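PDB 6WT8: STING-associated CdnE c-di-GMP synthase from Flavobacteriaceae, which synthesises the cyclic dinucleotide c-di-GMP as a CD-NTase of a bacterial CBASS system, probably to signal to its STING partner in defence against phage. Local coordinates for residues 121-124 with 125-129; 314-317 with 318-322. All blocks are in the same frame, centred on the assembly; numbering follows the deposited sequence.

Contact 1. Residues 121-124 with 125-129; sequences GLEK and ALNNT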
loop_
_atom_site.group_PDB
_atom_site.type_symbol
_atom_site.label_atom_id
_atom_site.label_comp_id
_atom_site.label_asym_id
_atom_site.label_seq_id
_atom_site.Cartn_x
_atom_site.Cartn_y
_atom_site.Cartn_z
ATOM N N GLY A 121 9.031 -22.521 -13.507
ATOM C CA GLY A 121 10.081 -21.557 -13.230
ATOM C C GLY A 121 11.163 -22.107 -12.328
ATOM O O GLY A 121 12.335 -21.766 -12.499
ATOM N N LEU A 122 10.786 -22.921 -11.330
ATOM C CA LEU A 122 11.790 -23.532 -10.461
ATOM C C LEU A 122 12.707 -24.433 -11.273
ATOM O O LEU A 122 13.938 -24.373 -11.135
ATOM C CB LEU A 122 11.096 -24.326 -9.335
ATOM C CG LEU A 122 11.960 -25.161 -8.387
ATOM C CD1 LEU A 122 13.015 -24.370 -7.618
ATOM C CD2 LEU A 122 11.046 -25.932 -7.431
ATOM N N GLU A 123 12.111 -25.290 -12.105
ATOM C CA GLU A 123 12.896 -26.199 -12.945
ATOM C C GLU A 123 13.811 -25.422 -13.870
ATOM O O GLU A 123 14.988 -25.754 -14.021
ATOM C CB GLU A 123 11.949 -27.076 -13.747
ATOM C CG GLU A 123 11.352 -28.152 -12.902
ATOM C CD GLU A 123 12.438 -29.019 -12.326
ATOM O OE1 GLU A 123 13.354 -29.407 -13.095
ATOM O OE2 GLU A 123 12.394 -29.270 -11.104
ATOM N N LYS A 124 13.267 -24.417 -14.539
ATOM C CA LYS A 124 14.081 -23.618 -15.449
ATOM C C LYS A 124 15.261 -22.990 -14.722
ATOM O O LYS A 124 16.398 -23.019 -15.217
ATOM C CB LYS A 124 13.210 -22.532 -16.079
ATOM C CG LYS A 124 13.917 -21.563 -17.016
ATOM C CD LYS A 124 12.906 -20.570 -17.575
ATOM C CE LYS A 124 13.479 -19.744 -18.712
ATOM N NZ LYS A 124 12.584 -18.595 -19.028
ATOM N N ALA A 125 15.014 -22.438 -13.526
ATOM C CA ALA A 125 16.085 -21.751 -12.807
ATOM C C ALA A 125 17.171 -22.726 -12.375
ATOM O O ALA A 125 18.364 -22.465 -12.566
ATOM C CB ALA A 125 15.497 -21.006 -11.599
ATOM N N LEU A 126 16.786 -23.870 -11.803
ATOM C CA LEU A 126 17.772 -24.848 -11.351
ATOM C C LEU A 126 18.574 -25.460 -12.492
ATOM O O LEU A 126 19.681 -25.972 -12.269
ATOM C CB LEU A 126 17.094 -25.979 -10.590
ATOM C CG LEU A 126 16.791 -25.673 -9.141
ATOM C CD1 LEU A 126 15.841 -26.738 -8.664
ATOM C CD2 LEU A 126 18.102 -25.751 -8.386
ATOM N N ASN A 127 18.034 -25.456 -13.696
ATOM C CA ASN A 127 18.773 -26.011 -14.803
ATOM C C ASN A 127 19.643 -24.986 -15.495
ATOM O O ASN A 127 20.302 -25.339 -16.477
ATOM C CB ASN A 127 17.810 -26.644 -15.788
ATOM C CG ASN A 127 17.269 -27.939 -15.257
ATOM O OD1 ASN A 127 18.004 -28.721 -14.636
ATOM N ND2 ASN A 127 15.986 -28.169 -15.461
ATOM N N ASN A 128 19.713 -23.764 -14.969
ATOM C CA ASN A 128 20.483 -22.696 -15.594
ATOM C C ASN A 128 21.376 -22.025 -14.538
ATOM O O ASN A 128 21.250 -20.850 -14.207
ATOM C CB ASN A 128 19.575 -21.686 -16.255
ATOM C CG ASN A 128 20.348 -20.676 -17.038
ATOM O OD1 ASN A 128 21.414 -20.984 -17.556
ATOM N ND2 ASN A 128 19.825 -19.517 -17.176
ATOM N N THR A 129 22.300 -22.824 -14.008
ATOM C CA THR A 129 23.037 -22.378 -12.841
ATOM C C THR A 129 24.124 -21.364 -13.166
ATOM O O THR A 129 24.666 -20.756 -12.226
ATOM C CB THR A 129 23.651 -23.579 -12.128
ATOM O OG1 THR A 129 24.306 -24.453 -13.070
ATOM C CG2 THR A 129 22.543 -24.383 -11.407
#
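Leu126 and Leu122 lie side by side and point the same way, one turn apart on the last part of helix 119-126. From CB outward, the Leu126 side chain runs along its neighbour. Its CB sits 3.6 Å from Leu122 O, and CG stays nearly as close to that same carbonyl oxygen. At the tip, CD1 reaches Leu122 CD1 at 3.8 Å. The first two torsions set this up: CG stands anti to the carbonyl carbon and beside the backbone N (chi1 -82°), and chi2 of 166° turns the CD1 branch back towards Leu122. Leu126 N donates to Leu122 O at 3.0 Å and almost straight, with an N-H...O angle of 171°. Ala125 N makes the equivalent bond to Gly121 O.

The helix ends at Leu126. Asn127 N still reaches Glu123 O at 3.1 Å, but the bond is bent, and a weak second one runs to Lys124 O. Then Asn128 N turns back to Ala125 O, only three residues behind, a tightening seen where a helix gives way to a turn. The amide of Asn127 leans back over the same end: its ND2 lies 3.0 Å from Glu123 O but at an angle too poor for a hydrogen bond. The Glu123 carboxylate is turned 65° from this amide, and its OE2 is engaged in a salt bridge with Lys144.

Lys144 belongs to helix 134-146, whose Leu140 packs against Leu122, Ala125 and Leu126. Helix 206-211 adds Met209 on Leu122 and Val206 on Ala125, so the apolar side of this final turn is covered by two helices; helix 119-126 itself follows directly on strand 114-117.

Contact 2. Residues 314-317 with 318-322; sequences SNKS and YRDNI
Lys316 NZ meets Asp320 OD2 at 2.6 Å, an i to i+4 salt bridge along the short helix 316-320, with OD2 offering the lone pair on the side of OD1. Lysine CG is anti to the backbone N (chi1 -179°) and the chain runs out extended until the last torsion bends the ammonium round to the carboxylate. Water 1 ties the other oxygen in: it donates to Asp320 OD1 at 2.8 Å and accepts from Arg319 NE, with a weak further bond from Lys316 NZ. Replacing Asp320 by alanine is likely to leave the lysine ammonium without its charge partner and the water without the carboxylate oxygen that helps hold it.

Asn315 is the N-cap. Its OD1 accepts from Tyr318 N at 3.1 Å, the donor standing well above the amide plane, while the backbone Asn315 O accepts from Arg319 N at 3.0 Å to start the helical pattern. The guanidinium of Arg319 lies across Lys316, whose CA sits 3.7 Å above one face, towards the rim; the like charges of the two side chains stay apart, and Arg319 NH1 bonds to Ile312 O. Tyr318 touches the Asn315 amide through CB, 3.5 Å from Asn315 CG; its ring leads away to a hydroxyl bonded to Glu308, so helix 316-320 is tied back to helix 300-314, from which Asn315 departs.

At the far end a side chain closes the turn: Asn321 ND2 donates to Ser317 O at 2.8 Å, with that oxygen only 6° out of the plane of the asparagine amide.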
loop_
_atom_site.group_PDB
_atom_site.type_symbol
_atom_site.label_atom_id
_atom_site.label_comp_id
_atom_site.label_asym_id
_atom_site.label_seq_id
_atom_site.Cartn_x
_atom_site.Cartn_y
_atom_site.Cartn_z
ATOM N N SER A 314 5.090 13.660 -20.788
ATOM C CA SER A 314 5.788 14.080 -22.009
ATOM C C SER A 314 6.676 13.008 -22.615
ATOM O O SER A 314 6.973 13.089 -23.812
ATOM C CB SER A 314 6.622 15.349 -21.742
ATOM O OG SER A 314 7.698 15.044 -20.908
ATOM N N ASN A 315 7.111 12.022 -21.854
ATOM C CA ASN A 315 8.162 11.108 -22.308
ATOM C C ASN A 315 7.614 9.685 -22.330
ATOM O O ASN A 315 7.509 9.034 -21.283
ATOM C CB ASN A 315 9.362 11.239 -21.390
ATOM C CG ASN A 315 10.544 10.475 -21.867
ATOM O OD1 ASN A 315 10.433 9.446 -22.554
ATOM N ND2 ASN A 315 11.726 10.944 -21.464
ATOM N N LYS A 316 7.301 9.183 -23.546
ATOM C CA LYS A 316 6.647 7.879 -23.678
ATOM C C LYS A 316 7.555 6.752 -23.204
ATOM O O LYS A 316 7.111 5.896 -22.446
ATOM C CB LYS A 316 6.217 7.629 -25.153
ATOM C CG LYS A 316 5.493 6.277 -25.328
ATOM C CD LYS A 316 5.180 6.095 -26.815
ATOM C CE LYS A 316 4.264 4.920 -27.134
ATOM N NZ LYS A 316 4.234 3.868 -26.119
ATOM N N SER A 317 8.829 6.706 -23.646
ATOM C CA SER A 317 9.664 5.566 -23.234
ATOM C C SER A 317 9.867 5.543 -21.727
ATOM O O SER A 317 9.884 4.465 -21.108
ATOM C CB SER A 317 11.021 5.569 -23.969
ATOM O OG SER A 317 11.789 6.704 -23.626
ATOM N N TYR A 318 9.980 6.719 -21.106
ATOM C CA TYR A 318 10.070 6.787 -19.652
ATOM C C TYR A 318 8.805 6.233 -19.003
ATOM O O TYR A 318 8.866 5.381 -18.098
ATOM C CB TYR A 318 10.292 8.235 -19.225
ATOM C CG TYR A 318 10.415 8.392 -17.745
ATOM C CD1 TYR A 318 11.507 7.870 -17.073
ATOM C CD2 TYR A 318 9.435 9.012 -17.004
ATOM C CE1 TYR A 318 11.615 7.986 -15.692
ATOM C CE2 TYR A 318 9.539 9.138 -15.641
ATOM C CZ TYR A 318 10.626 8.628 -15.001
ATOM O OH TYR A 318 10.709 8.764 -13.643
ATOM N N ARG A 319 7.626 6.715 -19.427
ATOM C CA ARG A 319 6.451 6.248 -18.697
ATOM C C ARG A 319 6.203 4.773 -18.952
ATOM O O ARG A 319 5.759 4.055 -18.043
ATOM C CB ARG A 319 5.239 7.102 -19.059
ATOM C CG ARG A 319 4.262 6.541 -19.992
ATOM C CD ARG A 319 3.090 7.516 -20.243
ATOM N NE ARG A 319 2.863 7.503 -21.674
ATOM C CZ ARG A 319 3.099 8.497 -22.528
ATOM N NH1 ARG A 319 3.560 9.681 -22.149
ATOM N NH2 ARG A 319 2.881 8.282 -23.813
ATOM N N ASP A 320 6.564 4.288 -20.134
ATOM C CA ASP A 320 6.266 2.908 -20.472
ATOM C C ASP A 320 7.079 1.918 -19.657
ATOM O O ASP A 320 6.732 0.724 -19.632
ATOM C CB ASP A 320 6.528 2.681 -21.957
ATOM C CG ASP A 320 5.399 3.173 -22.815
ATOM O OD1 ASP A 320 4.330 3.543 -22.271
ATOM O OD2 ASP A 320 5.598 3.222 -24.048
ATOM N N ASN A 321 8.137 2.356 -18.984
ATOM C CA ASN A 321 8.987 1.424 -18.261
ATOM C C ASN A 321 8.872 1.548 -16.742
ATOM O O ASN A 321 9.627 0.901 -16.016
ATOM C CB ASN A 321 10.435 1.616 -18.743
ATOM C CG ASN A 321 10.646 0.970 -20.111
ATOM O OD1 ASN A 321 10.783 -0.251 -20.208
ATOM N ND2 ASN A 321 10.560 1.767 -21.173
ATOM N N ILE A 322 7.924 2.348 -16.239
ATOM C CA ILE A 322 7.708 2.439 -14.809
ATOM C C ILE A 322 6.945 1.196 -14.350
ATOM O O ILE A 322 5.853 0.895 -14.857
ATOM C CB ILE A 322 6.935 3.716 -14.442
ATOM C CG1 ILE A 322 7.674 4.983 -14.953
ATOM C CG2 ILE A 322 6.759 3.786 -12.910
ATOM C CD1 ILE A 322 6.895 6.246 -14.666
HETATM O O HOH W 1 2.600 5.252 -23.574
#

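How the contacts relate
Contact 1 comes first along the chain and closes well before contact 2 opens. Their centres are 32 Å apart and their nearest atoms about 18 Å, with no touch between them and no helix or strand in common. Residues 121-129 end the helix that directly follows strand 114-117 of the mixed sheet, in what is probably the nucleotidyltransferase core. Residues 314-322 lie in the later, largely helical part, where the short helix 316-320 joins helix 300-314 to the segment leading into helix 336-360. Both are surface features that finish or restart a helix, each in its own part of the enzyme.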